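PDB 3IG2: phenylalanyl-tRNA synthetase beta chain from Bacteroides fragilis, which is the core domain of the beta subunit of the alpha2-beta2 ligase that attaches L-phenylalanine to tRNA(Phe) at the expense of ATP. Local coordinates for residues 12-17 with 85-90. Numbering follows the deposited sequence.
Sequences LVAEQL and KFFEFG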
loop_
_atom_site.group_PDB
_atom_site.type_symbol
_atom_site.label_atom_id
_atom_site.label_comp_id
_atom_site.label_asym_id
_atom_site.label_seq_id
_atom_site.Cartn_x
_atom_site.Cartn_y
_atom_site.Cartn_z
ATOM N N LEU B 12 -16.412 6.832 -9.168
ATOM C CA LEU B 12 -15.604 7.171 -8.001
ATOM C C LEU B 12 -15.574 5.991 -7.017
ATOM O O LEU B 12 -14.513 5.621 -6.505
ATOM C CB LEU B 12 -16.161 8.426 -7.335
ATOM C CG LEU B 12 -15.479 9.810 -7.439
ATOM C CD1 LEU B 12 -14.369 9.955 -8.511
ATOM C CD2 LEU B 12 -16.526 10.937 -7.551
ATOM N N VAL B 13 -16.739 5.386 -6.781
ATOM C CA VAL B 13 -16.831 4.227 -5.872
ATOM C C VAL B 13 -16.100 3.000 -6.407
ATOM O O VAL B 13 -15.435 2.295 -5.639
ATOM C CB VAL B 13 -18.295 3.911 -5.492
ATOM C CG1 VAL B 13 -18.408 2.572 -4.775
ATOM C CG2 VAL B 13 -18.842 5.027 -4.575
ATOM N N ALA B 14 -16.185 2.788 -7.723
ATOM C CA ALA B 14 -15.470 1.709 -8.395
ATOM C C ALA B 14 -13.964 1.878 -8.253
ATOM O O ALA B 14 -13.259 0.907 -7.936
ATOM C CB ALA B 14 -15.858 1.629 -9.863
ATOM N N GLU B 15 -13.472 3.093 -8.492
ATOM C CA GLU B 15 -12.045 3.392 -8.366
ATOM C C GLU B 15 -11.565 3.160 -6.938
ATOM O O GLU B 15 -10.472 2.616 -6.720
ATOM C CB GLU B 15 -11.743 4.825 -8.816
ATOM C CG GLU B 15 -12.121 5.106 -10.283
ATOM C CD GLU B 15 -11.714 6.506 -10.761
ATOM O OE1 GLU B 15 -11.525 7.399 -9.905
ATOM O OE2 GLU B 15 -11.567 6.717 -11.992
ATOM N N GLN B 16 -12.387 3.562 -5.964
ATOM C CA GLN B 16 -12.051 3.376 -4.562
ATOM C C GLN B 16 -11.990 1.899 -4.187
ATOM O O GLN B 16 -11.041 1.460 -3.530
ATOM C CB GLN B 16 -13.056 4.079 -3.672
ATOM C CG GLN B 16 -12.829 3.833 -2.200
ATOM C CD GLN B 16 -13.855 4.548 -1.357
ATOM O OE1 GLN B 16 -14.773 3.926 -0.820
ATOM N NE2 GLN B 16 -13.739 5.860 -1.278
ATOM N N LEU B 17 -12.982 1.130 -4.625
ATOM C CA LEU B 17 -13.010 -0.302 -4.348
ATOM C C LEU B 17 -11.844 -1.037 -5.017
ATOM O O LEU B 17 -11.211 -1.890 -4.380
ATOM C CB LEU B 17 -14.364 -0.917 -4.749
ATOM C CG LEU B 17 -15.548 -0.487 -3.881
ATOM C CD1 LEU B 17 -16.893 -0.921 -4.458
ATOM C CD2 LEU B 17 -15.373 -1.022 -2.452
ATOM N N LYS B 85 -12.435 -10.366 -3.156
ATOM C CA LYS B 85 -13.225 -9.171 -2.931
ATOM C C LYS B 85 -13.835 -8.700 -4.225
ATOM O O LYS B 85 -13.124 -8.229 -5.120
ATOM C CB LYS B 85 -12.379 -8.055 -2.330
ATOM C CG LYS B 85 -11.737 -8.460 -1.035
ATOM C CD LYS B 85 -11.343 -7.248 -0.221
ATOM C CE LYS B 85 -9.963 -6.836 -0.541
ATOM N NZ LYS B 85 -9.050 -7.610 0.310
ATOM N N PHE B 86 -15.163 -8.817 -4.301
ATOM C CA PHE B 86 -15.893 -8.527 -5.508
ATOM C C PHE B 86 -16.932 -7.430 -5.297
ATOM O O PHE B 86 -17.469 -7.268 -4.203
ATOM C CB PHE B 86 -16.656 -9.774 -5.963
ATOM C CG PHE B 86 -15.784 -10.900 -6.431
ATOM C CD1 PHE B 86 -14.591 -10.661 -7.111
ATOM C CD2 PHE B 86 -16.180 -12.212 -6.229
ATOM C CE1 PHE B 86 -13.793 -11.731 -7.566
ATOM C CE2 PHE B 86 -15.405 -13.284 -6.686
ATOM C CZ PHE B 86 -14.204 -13.041 -7.346
ATOM N N PHE B 87 -17.223 -6.692 -6.361
ATOM C CA PHE B 87 -18.357 -5.797 -6.341
ATOM C C PHE B 87 -19.082 -5.824 -7.674
ATOM O O PHE B 87 -18.483 -6.129 -8.710
ATOM C CB PHE B 87 -17.968 -4.362 -5.926
ATOM C CG PHE B 87 -17.190 -3.599 -6.956
ATOM C CD1 PHE B 87 -17.838 -2.763 -7.853
ATOM C CD2 PHE B 87 -15.790 -3.671 -6.993
ATOM C CE1 PHE B 87 -17.124 -2.040 -8.802
ATOM C CE2 PHE B 87 -15.063 -2.961 -7.950
ATOM C CZ PHE B 87 -15.725 -2.139 -8.861
ATOM N N GLU B 88 -20.375 -5.505 -7.642
ATOM C CA GLU B 88 -21.154 -5.490 -8.854
ATOM C C GLU B 88 -22.192 -4.404 -8.759
ATOM O O GLU B 88 -22.850 -4.283 -7.742
ATOM C CB GLU B 88 -21.802 -6.856 -9.103
ATOM C CG GLU B 88 -22.766 -6.861 -10.303
ATOM C CD GLU B 88 -23.289 -8.247 -10.622
ATOM O OE1 GLU B 88 -23.105 -9.152 -9.760
ATOM O OE2 GLU B 88 -23.865 -8.429 -11.733
ATOM N N PHE B 89 -22.284 -3.584 -9.810
ATOM C CA PHE B 89 -23.435 -2.717 -10.011
ATOM C C PHE B 89 -24.417 -3.408 -10.950
ATOM O O PHE B 89 -24.024 -3.920 -12.000
ATOM C CB PHE B 89 -23.019 -1.419 -10.662
ATOM C CG PHE B 89 -22.268 -0.502 -9.765
ATOM C CD1 PHE B 89 -22.934 0.427 -9.010
ATOM C CD2 PHE B 89 -20.886 -0.546 -9.715
ATOM C CE1 PHE B 89 -22.260 1.282 -8.169
ATOM C CE2 PHE B 89 -20.175 0.320 -8.879
ATOM C CZ PHE B 89 -20.878 1.246 -8.095
ATOM N N GLY B 90 -25.692 -3.417 -10.588
ATOM C CA GLY B 90 -26.676 -4.033 -11.463
ATOM C C GLY B 90 -28.109 -3.757 -11.072
ATOM O O GLY B 90 -28.399 -3.413 -9.920
#
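Leu17 lays its CD1 methyl over one face of the Phe87 ring, a CH-pi contact with the carbon 4.0 Å from the ring centroid and 23° off the normal. The methyl is displaced toward the root of the ring, where CD1 comes within 3.7 Å of Phe87 CG. Leu17 reaches it with CG anti to its carbonyl carbon (chi1 -69°), and its CB lies on the same side of the ring, 3.8 Å from Phe87 CD2. The CB of Phe87 already points at the helix, and CG between the backbone N and the carbonyl carbon (chi1 72°) turns the far end of the ring to Ala14, whose CB is 3.9 Å from Phe87 CZ; the short methyl lets the ring approach the helix backbone, and Ala14 CA is as near to CZ as CB is. Beyond it, Val13 makes a looser contact through CG1, 4.3 Å from Phe89 CZ, while Trp209 meets the Phe89 ring edge-to-face. No hydrogen bond joins 12-17 to 85-90; the contacts between them are apolar, across axes 10.2 Å apart and nearly antiparallel. Leu117, on the adjacent strand 109-121, touches both Leu17 and Phe87 and continues the apolar layer. Helix 6-19 thus packs on one face of the mixed, mainly antiparallel sheet in the core domain of the PheRS beta subunit, which is related to the class II synthetase catalytic fold.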